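Local coordinates for LysM domain protein (Mycobacterium smegmatis, PDB 4OIT), which binds mannose as a lectin of the beta-prism II fold and forms a domain-swapped dimer, at the interface of chains A and B. Coordinates in Å, arbitrary orientation; residue numbers count along the deposited sequence, not the author numbering. Chains: chain A/B, LysM domain protein.

Contact 1: the interface of chains A and B. Residues chain A 78-81, 84; chain B 60-63.
Two flat side-chain ends of chain B, the carboxylate of B:Asp61 and the carboxamide of B:Asn63, each turn a face to the A:Thr78-A:Lys79 backbone and side chain. Over the carboxylate lies the aliphatic stem of A:Lys79, crossing it at about a right angle with CG 3.8 Å from B:Asp61 CG. The chi4 bend (-72°) leaves the lysine amine NZ 4.4 Å from B:Asp61 OD2, which is no salt bridge, though the opposite charges may still attract weakly across the gap. The other oxygen, OD1, is met nearly end-on by B:Asn63 N at 3.0 Å, a bond that fixes the carboxylate against the backbone of its own turn. The backbone N of A:Thr78 sits above the carboxamide plane, 67° out of it, and donates to B:Asn63 OD1 at 3.3 Å; the N of A:Lys79 stands over the same face. Shorter bonds flank these. The hydroxyl OG1 of A:Thr78 donates a hydrogen bond to B:Gly62 O at 2.6 Å, and A:Gly80 N reaches B:Asp61 O at 2.7 Å. A:Val84 sets its methyls on B:Gly62 CA, CG1 at 3.6 Å. Glycine suits positions 62 and 80, since both adopt positive phi, and threonine can deliver a hydroxyl close to its own backbone. B:Asp61 and B:Asn63 belong to a mannose pocket of the QxDxNxVxY motif, so the partner chain probably helps to hold these sugar-binding residues in place.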
ATOM      1  N   THR A  78      18.024  -6.405   8.805  1.00 26.05           N
ATOM      2  CA  THR A  78      18.760  -7.673   8.745  1.00 26.06           C
ATOM      3  C   THR A  78      18.644  -8.367   7.385  1.00 26.32           C
ATOM      4  O   THR A  78      18.719  -9.594   7.298  1.00 26.53           O
ATOM      5  CB  THR A  78      18.272  -8.632   9.849  1.00 25.90           C
ATOM      6  OG1 THR A  78      16.854  -8.795   9.748  1.00 25.84           O
ATOM      7  CG2 THR A  78      18.614  -8.086  11.220  1.00 25.77           C
ATOM      8  N   LYS A  79      18.473  -7.582   6.322  1.00 27.01           N
ATOM      9  CA  LYS A  79      18.441  -8.127   4.966  1.00 27.20           C
ATOM     10  C   LYS A  79      19.779  -8.795   4.658  1.00 27.27           C
ATOM     11  O   LYS A  79      20.836  -8.247   4.964  1.00 26.70           O
ATOM     12  CB  LYS A  79      18.160  -7.029   3.938  1.00 27.45           C
ATOM     13  CG  LYS A  79      17.939  -7.533   2.517  1.00 27.86           C
ATOM     14  CD  LYS A  79      17.698  -6.376   1.558  1.00 28.39           C
ATOM     15  CE  LYS A  79      17.057  -6.817   0.251  1.00 28.60           C
ATOM     16  NZ  LYS A  79      18.001  -7.557  -0.623  1.00 29.01           N
ATOM     17  N   GLY A  80      19.717  -9.979   4.059  1.00 27.78           N
ATOM     18  CA  GLY A  80      20.909 -10.783   3.781  1.00 28.29           C
ATOM     19  C   GLY A  80      20.958 -12.065   4.593  1.00 28.66           C
ATOM     20  O   GLY A  80      21.545 -13.055   4.155  1.00 28.64           O
ATOM     21  N   LYS A  81      20.341 -12.046   5.774  1.00 29.36           N
ATOM     22  CA  LYS A  81      20.321 -13.205   6.666  1.00 29.55           C
ATOM     23  C   LYS A  81      19.451 -14.328   6.106  1.00 29.41           C
ATOM     24  O   LYS A  81      18.479 -14.081   5.391  1.00 29.24           O
ATOM     25  CB  LYS A  81      19.833 -12.797   8.058  1.00 30.09           C
ATOM     26  CG  LYS A  81      20.758 -11.828   8.783  1.00 30.72           C
ATOM     27  CD  LYS A  81      22.082 -12.480   9.166  1.00 31.07           C
ATOM     28  CE  LYS A  81      22.997 -11.519   9.910  1.00 31.39           C
ATOM     29  NZ  LYS A  81      23.553 -10.450   9.032  1.00 31.85           N
ATOM     30  N   VAL A  84      15.436 -17.220   8.233  1.00 26.78           N
ATOM     31  CA  VAL A  84      15.072 -16.495   9.448  1.00 26.31           C
ATOM     32  C   VAL A  84      13.725 -16.933  10.022  1.00 25.69           C
ATOM     33  O   VAL A  84      12.821 -17.329   9.290  1.00 25.05           O
ATOM     34  CB  VAL A  84      15.081 -14.959   9.252  1.00 26.23           C
ATOM     35  CG1 VAL A  84      16.460 -14.489   8.812  1.00 26.33           C
ATOM     36  CG2 VAL A  84      14.001 -14.505   8.274  1.00 26.34           C
TER
ATOM     37  N   THR B  60      11.703 -13.375   3.247  1.00 26.24           N
ATOM     38  CA  THR B  60      12.648 -14.405   2.801  1.00 26.33           C
ATOM     39  C   THR B  60      14.070 -13.861   2.630  1.00 25.90           C
ATOM     40  O   THR B  60      15.032 -14.633   2.636  1.00 25.63           O
ATOM     41  CB  THR B  60      12.201 -15.047   1.472  1.00 26.44           C
ATOM     42  OG1 THR B  60      11.897 -14.021   0.519  1.00 26.79           O
ATOM     43  CG2 THR B  60      10.973 -15.917   1.684  1.00 26.45           C
ATOM     44  N   ASP B  61      14.196 -12.540   2.480  1.00 25.47           N
ATOM     45  CA  ASP B  61      15.511 -11.881   2.419  1.00 25.10           C
ATOM     46  C   ASP B  61      16.145 -11.658   3.800  1.00 24.35           C
ATOM     47  O   ASP B  61      17.235 -11.099   3.897  1.00 24.44           O
ATOM     48  CB  ASP B  61      15.439 -10.560   1.623  1.00 25.16           C
ATOM     49  CG  ASP B  61      14.672  -9.458   2.345  1.00 25.47           C
ATOM     50  OD1 ASP B  61      14.320  -9.618   3.533  1.00 25.88           O
ATOM     51  OD2 ASP B  61      14.411  -8.412   1.713  1.00 25.61           O
ATOM     52  N   GLY B  62      15.455 -12.082   4.857  1.00 23.91           N
ATOM     53  CA  GLY B  62      15.995 -12.049   6.222  1.00 23.36           C
ATOM     54  C   GLY B  62      15.592 -10.835   7.047  1.00 22.82           C
ATOM     55  O   GLY B  62      15.967 -10.722   8.213  1.00 22.23           O
ATOM     56  N   ASN B  63      14.818  -9.937   6.444  1.00 22.42           N
ATOM     57  CA  ASN B  63      14.450  -8.675   7.075  1.00 22.34           C
ATOM     58  C   ASN B  63      13.017  -8.732   7.595  1.00 22.19           C
ATOM     59  O   ASN B  63      12.104  -9.115   6.864  1.00 22.18           O
ATOM     60  CB  ASN B  63      14.596  -7.537   6.059  1.00 22.21           C
ATOM     61  CG  ASN B  63      14.758  -6.169   6.709  1.00 22.21           C
ATOM     62  OD1 ASN B  63      14.916  -6.038   7.927  1.00 21.90           O
ATOM     63  ND2 ASN B  63      14.730  -5.136   5.882  1.00 22.22           N
TER

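Contact 2: the interface of chains A and B. Residues chain A 5-7, 58-59, 62, 64; chain B 84-85, 96.
B:Val84 packs its two methyls against A:Val58, A:Gln59 and A:Gly62, and here the contact is tight. CG2 takes the position between the backbone N and carbonyl carbon, which points it at A:Val58 CG1, 3.6 Å away, and equally at the carbonyl A:Gln59 O. The two valines lie antiparallel, alongside each other, and touch through these methyls. CG1 of B:Val84 bears on A:Gly62, 3.7 Å from its CA; a glycine suits this place, as its CA can be met directly by the valine methyls. B:Leu96 adds a tip contact, CD2 to A:Gly62 O at 3.6 Å. Behind this core A:Phe64 holds more distantly, 4.3 Å from its CB to B:Leu96 CD1, with its ring edge turned to its own chain at A:Val58 N. On the other side A:Thr6 and B:Lys85 form an antiparallel bridge, yet no hydrogen bond crosses this patch. The close approach there is to backbone, A:Leu5 O to B:Lys85 CB at 3.5 Å; the looseness lies beyond CB, where the extended lysine runs out, probably towards solvent. A long lysine suits such a rim, where its amine can stay hydrated. The site joins the N-terminal strand of one chain to the C-terminal part of the other and probably helps to close a lobe built from both chains, as the domain swap implies.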
ATOM      1  N   LEU A   5      -9.581   2.984 -20.095  1.00 27.10           N
ATOM      2  CA  LEU A   5      -9.282   2.076 -18.990  1.00 26.26           C
ATOM      3  C   LEU A   5     -10.577   1.448 -18.501  1.00 25.72           C
ATOM      4  O   LEU A   5     -11.426   2.138 -17.939  1.00 25.14           O
ATOM      5  CB  LEU A   5      -8.626   2.823 -17.831  1.00 26.36           C
ATOM      6  CG  LEU A   5      -7.147   3.182 -17.946  1.00 26.43           C
ATOM      7  CD1 LEU A   5      -6.754   4.092 -16.795  1.00 26.22           C
ATOM      8  CD2 LEU A   5      -6.265   1.939 -17.977  1.00 26.43           C
ATOM      9  N   THR A   6     -10.724   0.143 -18.715  1.00 25.55           N
ATOM     10  CA  THR A   6     -11.886  -0.599 -18.212  1.00 25.55           C
ATOM     11  C   THR A   6     -11.675  -0.980 -16.750  1.00 25.02           C
ATOM     12  O   THR A   6     -10.597  -0.765 -16.193  1.00 24.65           O
ATOM     13  CB  THR A   6     -12.162  -1.868 -19.047  1.00 25.77           C
ATOM     14  OG1 THR A   6     -11.061  -2.778 -18.934  1.00 25.98           O
ATOM     15  CG2 THR A   6     -12.373  -1.505 -20.510  1.00 25.96           C
ATOM     16  N   ALA A   7     -12.715  -1.536 -16.135  1.00 24.91           N
ATOM     17  CA  ALA A   7     -12.661  -1.953 -14.733  1.00 24.76           C
ATOM     18  C   ALA A   7     -11.536  -2.960 -14.487  1.00 24.68           C
ATOM     19  O   ALA A   7     -11.389  -3.934 -15.225  1.00 24.39           O
ATOM     20  CB  ALA A   7     -13.994  -2.541 -14.301  1.00 24.74           C
ATOM     21  N   VAL A  58      -8.741   2.194 -12.250  1.00 25.57           N
ATOM     22  CA  VAL A  58     -10.187   2.143 -12.412  1.00 25.46           C
ATOM     23  C   VAL A  58     -10.633   0.852 -11.737  1.00 25.53           C
ATOM     24  O   VAL A  58     -10.498  -0.235 -12.301  1.00 26.00           O
ATOM     25  CB  VAL A  58     -10.610   2.155 -13.897  1.00 25.20           C
ATOM     26  CG1 VAL A  58     -12.121   2.035 -14.031  1.00 25.14           C
ATOM     27  CG2 VAL A  58     -10.126   3.425 -14.579  1.00 25.27           C
ATOM     28  N   GLN A  59     -11.144   0.974 -10.519  1.00 25.46           N
ATOM     29  CA  GLN A  59     -11.468  -0.195  -9.712  1.00 25.61           C
ATOM     30  C   GLN A  59     -12.783  -0.815 -10.144  1.00 25.65           C
ATOM     31  O   GLN A  59     -13.662  -0.134 -10.682  1.00 26.37           O
ATOM     32  CB  GLN A  59     -11.537   0.172  -8.233  1.00 25.28           C
ATOM     33  CG  GLN A  59     -10.241   0.739  -7.682  1.00 25.12           C
ATOM     34  CD  GLN A  59     -10.249   0.933  -6.173  1.00 25.00           C
ATOM     35  OE1 GLN A  59      -9.192   0.936  -5.552  1.00 24.69           O
ATOM     36  NE2 GLN A  59     -11.429   1.096  -5.577  1.00 25.07           N
ATOM     37  N   GLY A  62     -16.210   0.653  -9.003  1.00 21.68           N
ATOM     38  CA  GLY A  62     -16.726   1.874  -9.628  1.00 21.48           C
ATOM     39  C   GLY A  62     -15.850   3.102  -9.437  1.00 21.20           C
ATOM     40  O   GLY A  62     -16.015   4.104 -10.137  1.00 20.80           O
ATOM     41  N   PHE A  64     -12.468   5.294  -9.494  1.00 20.56           N
ATOM     42  CA  PHE A  64     -11.141   5.592 -10.042  1.00 20.66           C
ATOM     43  C   PHE A  64     -10.286   6.232  -8.946  1.00 20.85           C
ATOM     44  O   PHE A  64     -10.644   7.286  -8.416  1.00 21.31           O
ATOM     45  CB  PHE A  64     -11.263   6.525 -11.254  1.00 20.53           C
ATOM     46  CG  PHE A  64      -9.946   6.898 -11.883  1.00 20.51           C
ATOM     47  CD1 PHE A  64      -8.999   5.927 -12.197  1.00 20.67           C
ATOM     48  CD2 PHE A  64      -9.663   8.224 -12.188  1.00 20.56           C
ATOM     49  CE1 PHE A  64      -7.794   6.276 -12.784  1.00 20.54           C
ATOM     50  CE2 PHE A  64      -8.458   8.576 -12.778  1.00 20.57           C
ATOM     51  CZ  PHE A  64      -7.523   7.602 -13.076  1.00 20.54           C
TER
ATOM     52  N   VAL B  84     -17.786   0.408 -14.971  1.00 26.84           N
ATOM     53  CA  VAL B  84     -17.116   1.689 -15.197  1.00 26.41           C
ATOM     54  C   VAL B  84     -15.901   1.562 -16.111  1.00 26.25           C
ATOM     55  O   VAL B  84     -15.164   0.574 -16.062  1.00 25.94           O
ATOM     56  CB  VAL B  84     -16.698   2.402 -13.886  1.00 26.43           C
ATOM     57  CG1 VAL B  84     -17.916   2.673 -13.017  1.00 26.33           C
ATOM     58  CG2 VAL B  84     -15.630   1.619 -13.128  1.00 26.56           C
ATOM     59  N   LYS B  85     -15.713   2.583 -16.940  1.00 26.26           N
ATOM     60  CA  LYS B  85     -14.515   2.726 -17.753  1.00 26.27           C
ATOM     61  C   LYS B  85     -14.140   4.201 -17.862  1.00 25.75           C
ATOM     62  O   LYS B  85     -15.010   5.067 -17.964  1.00 25.92           O
ATOM     63  CB  LYS B  85     -14.720   2.122 -19.143  1.00 26.91           C
ATOM     64  CG  LYS B  85     -15.913   2.670 -19.911  1.00 27.37           C
ATOM     65  CD  LYS B  85     -16.074   1.945 -21.237  1.00 27.98           C
ATOM     66  CE  LYS B  85     -17.299   2.421 -21.998  1.00 28.33           C
ATOM     67  NZ  LYS B  85     -17.338   1.853 -23.375  1.00 28.73           N
ATOM     68  N   LEU B  96     -15.399   9.357 -16.786  1.00 21.75           N
ATOM     69  CA  LEU B  96     -15.639   8.028 -16.238  1.00 21.67           C
ATOM     70  C   LEU B  96     -17.074   7.631 -16.572  1.00 21.91           C
ATOM     71  O   LEU B  96     -18.030   8.219 -16.054  1.00 21.74           O
ATOM     72  CB  LEU B  96     -15.417   7.991 -14.726  1.00 21.56           C
ATOM     73  CG  LEU B  96     -15.393   6.586 -14.107  1.00 21.28           C
ATOM     74  CD1 LEU B  96     -14.081   5.872 -14.396  1.00 21.23           C
ATOM     75  CD2 LEU B  96     -15.618   6.665 -12.609  1.00 21.44           C
TER

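Contact 3: the interface of chains A and B. Residues chain A 69-73; chain B 53, 66-69.
B:Thr68 meets A:Lys71 and A:Val73 through both its branches, and chi1 of 71° sorts them: OG1 lies between the backbone N and carbonyl carbon, facing the lysine backbone, while CG2, anti to the carbonyl carbon, points to A:Val73. The chi1 of A:Val73 (-66°) sends CG1 to B:Thr68 CG2 at 3.4 Å and CG2 to B:Val53 CG2 at 3.5 Å, and the packing here is tight. The beta-branched residues thus interlock methyl to methyl. The threonine hydroxyl works twice, accepting from A:Lys71 N at 3.2 Å, nearly straight (166° at H), and donating to its own neighbour B:Ala69 O. Backbone bonds complete the pairing: B:Thr68 N to A:Lys71 O at 2.9 Å and A:Val73 N to B:Leu66 O at 3.0 Å. A:Pro72, which has no N-H to offer, instead lays its ring obliquely against the CD1-CE1 side of the B:Tyr67 ring, somewhat above its plane, CD 3.8 Å from CE1. A:Lys71 passes its stem beside B:Thr68, CG to OG1 3.4 Å, before extending away. In the fold, strand 64-68 of chain B pairs antiparallel with strand 72-75 of chain A, and residues 69-71 probably serve as the hinge by which each chain crosses into the other's lobe.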
ATOM      1  N   ALA A  69       2.324   4.075  -2.747  1.00 21.58           N
ATOM      2  CA  ALA A  69       2.874   2.732  -2.606  1.00 21.89           C
ATOM      3  C   ALA A  69       2.904   2.268  -1.152  1.00 22.20           C
ATOM      4  O   ALA A  69       3.060   3.073  -0.229  1.00 22.42           O
ATOM      5  CB  ALA A  69       4.276   2.675  -3.194  1.00 21.94           C
ATOM      6  N   GLU A  70       2.745   0.961  -0.963  1.00 22.41           N
ATOM      7  CA  GLU A  70       3.020   0.329   0.316  1.00 22.56           C
ATOM      8  C   GLU A  70       4.498   0.555   0.623  1.00 22.73           C
ATOM      9  O   GLU A  70       5.356   0.265  -0.215  1.00 22.90           O
ATOM     10  CB  GLU A  70       2.712  -1.157   0.253  1.00 22.49           C
ATOM     11  N   LYS A  71       4.787   1.091   1.804  1.00 22.58           N
ATOM     12  CA  LYS A  71       6.156   1.445   2.171  1.00 22.53           C
ATOM     13  C   LYS A  71       6.545   0.833   3.513  1.00 22.65           C
ATOM     14  O   LYS A  71       5.690   0.671   4.388  1.00 22.80           O
ATOM     15  CB  LYS A  71       6.320   2.971   2.218  1.00 22.49           C
ATOM     16  CG  LYS A  71       5.478   3.665   3.280  1.00 22.38           C
ATOM     17  CD  LYS A  71       5.658   5.176   3.257  1.00 22.39           C
ATOM     18  CE  LYS A  71       5.068   5.809   4.509  1.00 22.42           C
ATOM     19  NZ  LYS A  71       4.980   7.294   4.431  1.00 22.59           N
ATOM     20  N   PRO A  72       7.835   0.479   3.678  1.00 22.50           N
ATOM     21  CA  PRO A  72       8.322   0.053   4.980  1.00 22.41           C
ATOM     22  C   PRO A  72       8.501   1.248   5.908  1.00 22.19           C
ATOM     23  O   PRO A  72       9.001   2.286   5.482  1.00 22.38           O
ATOM     24  CB  PRO A  72       9.676  -0.580   4.657  1.00 22.57           C
ATOM     25  CG  PRO A  72      10.143   0.142   3.445  1.00 22.59           C
ATOM     26  CD  PRO A  72       8.898   0.436   2.655  1.00 22.65           C
ATOM     27  N   VAL A  73       8.088   1.101   7.160  1.00 22.23           N
ATOM     28  CA  VAL A  73       8.232   2.177   8.156  1.00 22.41           C
ATOM     29  C   VAL A  73       9.041   1.769   9.392  1.00 22.57           C
ATOM     30  O   VAL A  73       9.327   2.604  10.252  1.00 22.65           O
ATOM     31  CB  VAL A  73       6.860   2.746   8.590  1.00 22.31           C
ATOM     32  CG1 VAL A  73       6.189   3.445   7.418  1.00 22.19           C
ATOM     33  CG2 VAL A  73       5.957   1.659   9.155  1.00 22.47           C
TER
ATOM     34  N   VAL B  53       0.230   1.033   9.357  1.00 26.36           N
ATOM     35  CA  VAL B  53       0.854  -0.278   9.189  1.00 26.44           C
ATOM     36  C   VAL B  53      -0.251  -1.331   9.135  1.00 26.54           C
ATOM     37  O   VAL B  53      -1.091  -1.390  10.029  1.00 26.76           O
ATOM     38  CB  VAL B  53       1.837  -0.600  10.334  1.00 26.27           C
ATOM     39  CG1 VAL B  53       2.396  -2.011  10.201  1.00 26.07           C
ATOM     40  CG2 VAL B  53       2.974   0.411  10.358  1.00 26.34           C
ATOM     41  N   LEU B  66       7.714  -3.823   9.025  1.00 22.09           N
ATOM     42  CA  LEU B  66       6.345  -3.318   9.092  1.00 22.20           C
ATOM     43  C   LEU B  66       6.060  -2.512   7.830  1.00 22.25           C
ATOM     44  O   LEU B  66       6.780  -1.559   7.529  1.00 22.56           O
ATOM     45  CB  LEU B  66       6.138  -2.434  10.327  1.00 22.35           C
ATOM     46  CG  LEU B  66       5.718  -3.136  11.621  1.00 22.51           C
ATOM     47  CD1 LEU B  66       6.733  -4.184  12.051  1.00 22.69           C
ATOM     48  CD2 LEU B  66       5.512  -2.111  12.724  1.00 22.47           C
ATOM     49  N   TYR B  67       5.016  -2.895   7.099  1.00 21.94           N
ATOM     50  CA  TYR B  67       4.616  -2.185   5.882  1.00 21.74           C
ATOM     51  C   TYR B  67       3.306  -1.446   6.084  1.00 21.91           C
ATOM     52  O   TYR B  67       2.440  -1.893   6.834  1.00 21.90           O
ATOM     53  CB  TYR B  67       4.454  -3.154   4.712  1.00 21.50           C
ATOM     54  CG  TYR B  67       5.754  -3.589   4.087  1.00 21.14           C
ATOM     55  CD1 TYR B  67       6.407  -2.785   3.162  1.00 21.07           C
ATOM     56  CD2 TYR B  67       6.323  -4.811   4.414  1.00 21.09           C
ATOM     57  CE1 TYR B  67       7.597  -3.184   2.581  1.00 21.03           C
ATOM     58  CE2 TYR B  67       7.512  -5.219   3.840  1.00 20.99           C
ATOM     59  CZ  TYR B  67       8.144  -4.404   2.925  1.00 21.11           C
ATOM     60  OH  TYR B  67       9.324  -4.808   2.355  1.00 21.36           O
ATOM     61  N   THR B  68       3.167  -0.318   5.399  1.00 22.27           N
ATOM     62  CA  THR B  68       1.926   0.446   5.416  1.00 22.61           C
ATOM     63  C   THR B  68       0.995  -0.089   4.348  1.00 23.07           C
ATOM     64  O   THR B  68       1.403  -0.869   3.485  1.00 22.86           O
ATOM     65  CB  THR B  68       2.147   1.946   5.143  1.00 22.62           C
ATOM     66  OG1 THR B  68       2.514   2.142   3.771  1.00 22.57           O
ATOM     67  CG2 THR B  68       3.226   2.517   6.057  1.00 22.57           C
ATOM     68  N   ALA B  69      -0.259   0.337   4.414  1.00 23.90           N
ATOM     69  CA  ALA B  69      -1.214   0.048   3.354  1.00 24.69           C
ATOM     70  C   ALA B  69      -0.995   1.031   2.221  1.00 25.40           C
ATOM     71  O   ALA B  69      -0.378   2.084   2.406  1.00 25.65           O
ATOM     72  CB  ALA B  69      -2.639   0.163   3.860  1.00 24.83           C
TER

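Contact 1 and contact 3 are neighbours, their C-alpha centres about 17 Å apart, whereas contact 2 lies about 26 Å from contact 3 and 39 Å from contact 1. The pair of Val84 and Gly62 appears in contacts 1 and 2 with the chains exchanged, so these show partly overlapping halves of equivalent interfaces, one mainly polar, the other apolar. Strands 53-58 and 64-68 serve contacts 2 and 3 in opposite chains, so that in each subunit the same strands serve both. The crossover in contact 3 is thus flanked by lobes of mixed parentage, as expected of a domain-swapped dimer.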